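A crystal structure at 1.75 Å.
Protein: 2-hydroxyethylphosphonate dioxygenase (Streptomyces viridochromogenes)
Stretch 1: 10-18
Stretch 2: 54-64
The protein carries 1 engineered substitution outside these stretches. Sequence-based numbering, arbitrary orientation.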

# COMPACT_ATOMS: atom_id res chain seq x y z
N HIS A 10 21.59 -11.24 11.99
CA HIS A 10 20.44 -12.16 12.18
C HIS A 10 20.80 -13.62 11.87
O HIS A 10 20.51 -14.54 12.63
CB HIS A 10 19.22 -11.72 11.30
CG HIS A 10 18.20 -12.79 11.14
ND1 HIS A 10 17.39 -13.21 12.18
CD2 HIS A 10 17.90 -13.59 10.09
CE1 HIS A 10 16.63 -14.21 11.76
NE2 HIS A 10 16.93 -14.47 10.50
N TRP A 11 21.48 -13.85 10.74
CA TRP A 11 21.82 -15.23 10.34
C TRP A 11 22.97 -15.81 11.11
O TRP A 11 22.97 -17.00 11.45
CB TRP A 11 22.02 -15.35 8.82
CG TRP A 11 20.70 -15.29 8.12
CD1 TRP A 11 20.20 -14.27 7.36
CD2 TRP A 11 19.67 -16.28 8.19
NE1 TRP A 11 18.92 -14.55 6.97
CE2 TRP A 11 18.57 -15.79 7.44
CE3 TRP A 11 19.56 -17.53 8.81
CZ2 TRP A 11 17.39 -16.50 7.29
CZ3 TRP A 11 18.34 -18.24 8.67
CH2 TRP A 11 17.31 -17.74 7.90
N MET A 12 23.93 -14.99 11.48
CA MET A 12 24.93 -15.45 12.42
C MET A 12 24.30 -15.88 13.73
O MET A 12 24.63 -16.94 14.26
CB MET A 12 26.01 -14.41 12.69
CG MET A 12 26.89 -14.13 11.48
SD MET A 12 27.82 -12.57 11.75
CE MET A 12 28.86 -12.99 13.13
N ASN A 13 23.41 -15.04 14.26
CA ASN A 13 22.71 -15.44 15.49
C ASN A 13 21.87 -16.72 15.31
O ASN A 13 21.84 -17.61 16.20
CB ASN A 13 21.83 -14.31 15.96
CG ASN A 13 20.99 -14.74 17.13
OD1 ASN A 13 19.78 -15.03 17.00
ND2 ASN A 13 21.62 -14.87 18.25
N ALA A 14 21.22 -16.84 14.17
CA ALA A 14 20.40 -18.04 13.91
C ALA A 14 21.19 -19.31 13.92
O ALA A 14 20.74 -20.32 14.45
CB ALA A 14 19.65 -17.91 12.63
N ARG A 15 22.40 -19.28 13.37
CA ARG A 15 23.29 -20.42 13.41
C ARG A 15 24.07 -20.61 14.71
O ARG A 15 24.72 -21.63 14.89
CB ARG A 15 24.29 -20.31 12.21
CG ARG A 15 23.63 -20.12 10.85
CD ARG A 15 22.52 -21.14 10.55
NE ARG A 15 22.06 -21.04 9.19
CZ ARG A 15 20.80 -21.21 8.73
NH1 ARG A 15 19.80 -21.49 9.56
NH2 ARG A 15 20.56 -21.02 7.43
N LYS A 16 24.03 -19.62 15.61
CA LYS A 16 24.89 -19.48 16.79
C LYS A 16 26.38 -19.52 16.49
O LYS A 16 27.15 -20.14 17.25
CB LYS A 16 24.57 -20.53 17.90
CG LYS A 16 23.10 -20.69 18.24
CD LYS A 16 22.91 -21.65 19.44
CE LYS A 16 21.50 -21.61 19.98
NZ LYS A 16 21.05 -20.25 20.44
N TYR A 17 26.81 -18.82 15.43
CA TYR A 17 28.21 -18.64 15.15
C TYR A 17 28.72 -17.25 15.63
O TYR A 17 28.06 -16.22 15.41
CB TYR A 17 28.51 -18.73 13.66
CG TYR A 17 28.11 -19.98 12.91
CD1 TYR A 17 27.99 -21.22 13.54
CD2 TYR A 17 27.94 -19.92 11.55
CE1 TYR A 17 27.64 -22.35 12.81
CE2 TYR A 17 27.59 -21.02 10.81
CZ TYR A 17 27.45 -22.24 11.45
OH TYR A 17 27.11 -23.33 10.69
N THR A 18 29.90 -17.24 16.23
CA THR A 18 30.56 -15.97 16.56
C THR A 18 31.12 -15.36 15.27
O THR A 18 31.14 -16.00 14.23
CB THR A 18 31.70 -16.14 17.56
OG1 THR A 18 32.74 -16.93 16.96
CG2 THR A 18 31.20 -16.83 18.84
N GLU A 54 27.32 -19.19 1.81
CA GLU A 54 27.53 -20.62 1.88
C GLU A 54 27.72 -21.02 3.35
O GLU A 54 27.09 -21.95 3.83
CB GLU A 54 28.72 -21.03 1.01
CG GLU A 54 28.80 -22.54 0.75
CD GLU A 54 29.21 -23.34 1.99
OE1 GLU A 54 30.22 -22.97 2.65
OE2 GLU A 54 28.53 -24.34 2.30
N ALA A 55 28.54 -20.26 4.07
CA ALA A 55 28.84 -20.57 5.49
C ALA A 55 27.60 -20.56 6.42
O ALA A 55 27.53 -21.34 7.38
CB ALA A 55 29.92 -19.62 6.01
N LEU A 56 26.65 -19.68 6.11
CA LEU A 56 25.45 -19.46 6.92
C LEU A 56 24.24 -20.22 6.37
O LEU A 56 23.12 -20.10 6.85
CB LEU A 56 25.16 -17.97 6.95
CG LEU A 56 26.18 -17.14 7.73
CD1 LEU A 56 25.97 -15.64 7.60
CD2 LEU A 56 26.15 -17.54 9.21
N SER A 57 24.50 -21.06 5.39
CA SER A 57 23.47 -21.81 4.67
C SER A 57 22.25 -21.00 4.20
O SER A 57 21.10 -21.45 4.38
CB SER A 57 23.04 -23.04 5.46
OG SER A 57 24.18 -23.67 6.05
N VAL A 58 22.51 -19.83 3.61
CA VAL A 58 21.47 -18.99 3.00
C VAL A 58 21.79 -18.63 1.55
O VAL A 58 22.91 -18.81 1.07
CB VAL A 58 21.16 -17.68 3.79
CG1 VAL A 58 20.65 -18.01 5.19
CG2 VAL A 58 22.35 -16.71 3.84
N GLU A 59 20.76 -18.14 0.88
CA GLU A 59 20.91 -17.61 -0.46
C GLU A 59 21.52 -16.22 -0.36
O GLU A 59 21.16 -15.46 0.53
CB GLU A 59 19.55 -17.57 -1.16
CG GLU A 59 18.94 -18.95 -1.36
CD GLU A 59 19.80 -19.86 -2.25
OE1 GLU A 59 20.08 -19.48 -3.41
OE2 GLU A 59 20.20 -20.95 -1.79
N PRO A 60 22.42 -15.86 -1.28
CA PRO A 60 23.08 -14.57 -1.20
C PRO A 60 22.13 -13.37 -1.02
O PRO A 60 22.49 -12.41 -0.31
CB PRO A 60 23.84 -14.50 -2.53
CG PRO A 60 24.20 -15.92 -2.81
CD PRO A 60 22.99 -16.70 -2.36
N SER A 61 20.94 -13.45 -1.61
CA SER A 61 19.90 -12.39 -1.49
C SER A 61 19.29 -12.24 -0.10
O SER A 61 18.65 -11.22 0.24
CB SER A 61 18.76 -12.71 -2.46
OG SER A 61 18.13 -13.93 -2.11
N GLN A 62 19.46 -13.26 0.73
CA GLN A 62 19.05 -13.14 2.10
C GLN A 62 20.04 -12.31 2.91
O GLN A 62 19.74 -11.95 4.05
CB GLN A 62 18.93 -14.52 2.71
CG GLN A 62 17.83 -15.35 2.07
CD GLN A 62 17.70 -16.73 2.67
OE1 GLN A 62 18.37 -17.67 2.26
NE2 GLN A 62 16.80 -16.88 3.62
N LEU A 63 21.23 -12.02 2.37
CA LEU A 63 22.14 -11.10 3.04
C LEU A 63 22.22 -9.75 2.34
O LEU A 63 22.93 -8.84 2.81
CB LEU A 63 23.57 -11.69 3.08
CG LEU A 63 23.69 -13.03 3.79
CD1 LEU A 63 25.09 -13.66 3.63
CD2 LEU A 63 23.41 -12.81 5.25
N ALA A 64 21.55 -9.62 1.21
CA ALA A 64 21.63 -8.41 0.36
C ALA A 64 20.99 -7.18 0.96
O ALA A 64 19.86 -7.24 1.48
CB ALA A 64 20.98 -8.69 -0.98
O HOH W 1 25.18 -22.54 8.35

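Stretch 1 begins in the last turns of a helix that closes in a Schellman motif: Lys16 takes a positive phi, and its N and that of Tyr17 bond back to Asn13 O and Met12 O. Stretch 2 leaves its own helix at Leu56, then runs through an irregular segment. The backbones come nearest at Trp11 and Leu56, whose CA atoms lie 6.5 Å apart.

The carbonyl of Leu56 receives Arg15, which forks onto it with hydrogen bonds from NE (2.7 Å to Leu56 O) and NH2 (2.8 Å to the same O). The oxygen lies near the guanidinium plane, where the N-H groups point, and m rotamers at chi1 and chi2 fold the arginine chain to reach it.

Beside this polar clasp, the buried Leu56 side chain packs against Trp11, Met12 and Tyr17, its CD2 lying 3.8 Å from Tyr17 CD2. Trp11 offers a broad, largely apolar ring to stretch 2: Val58 CG1 sits over one face of the indole, 3.7 Å from the six-membered ring centroid, in a CH-pi contact suited to a compact branched side chain. Leu63 CD2 approaches Trp11 CD1 at 4.1 Å.

At the Tyr17 end, one water links Tyr17 OH (3.1 Å), Ser57 OG (2.8 Å) and Ala55 O (2.8 Å), donating to the carbonyl. Together the stretches bury 424 Å².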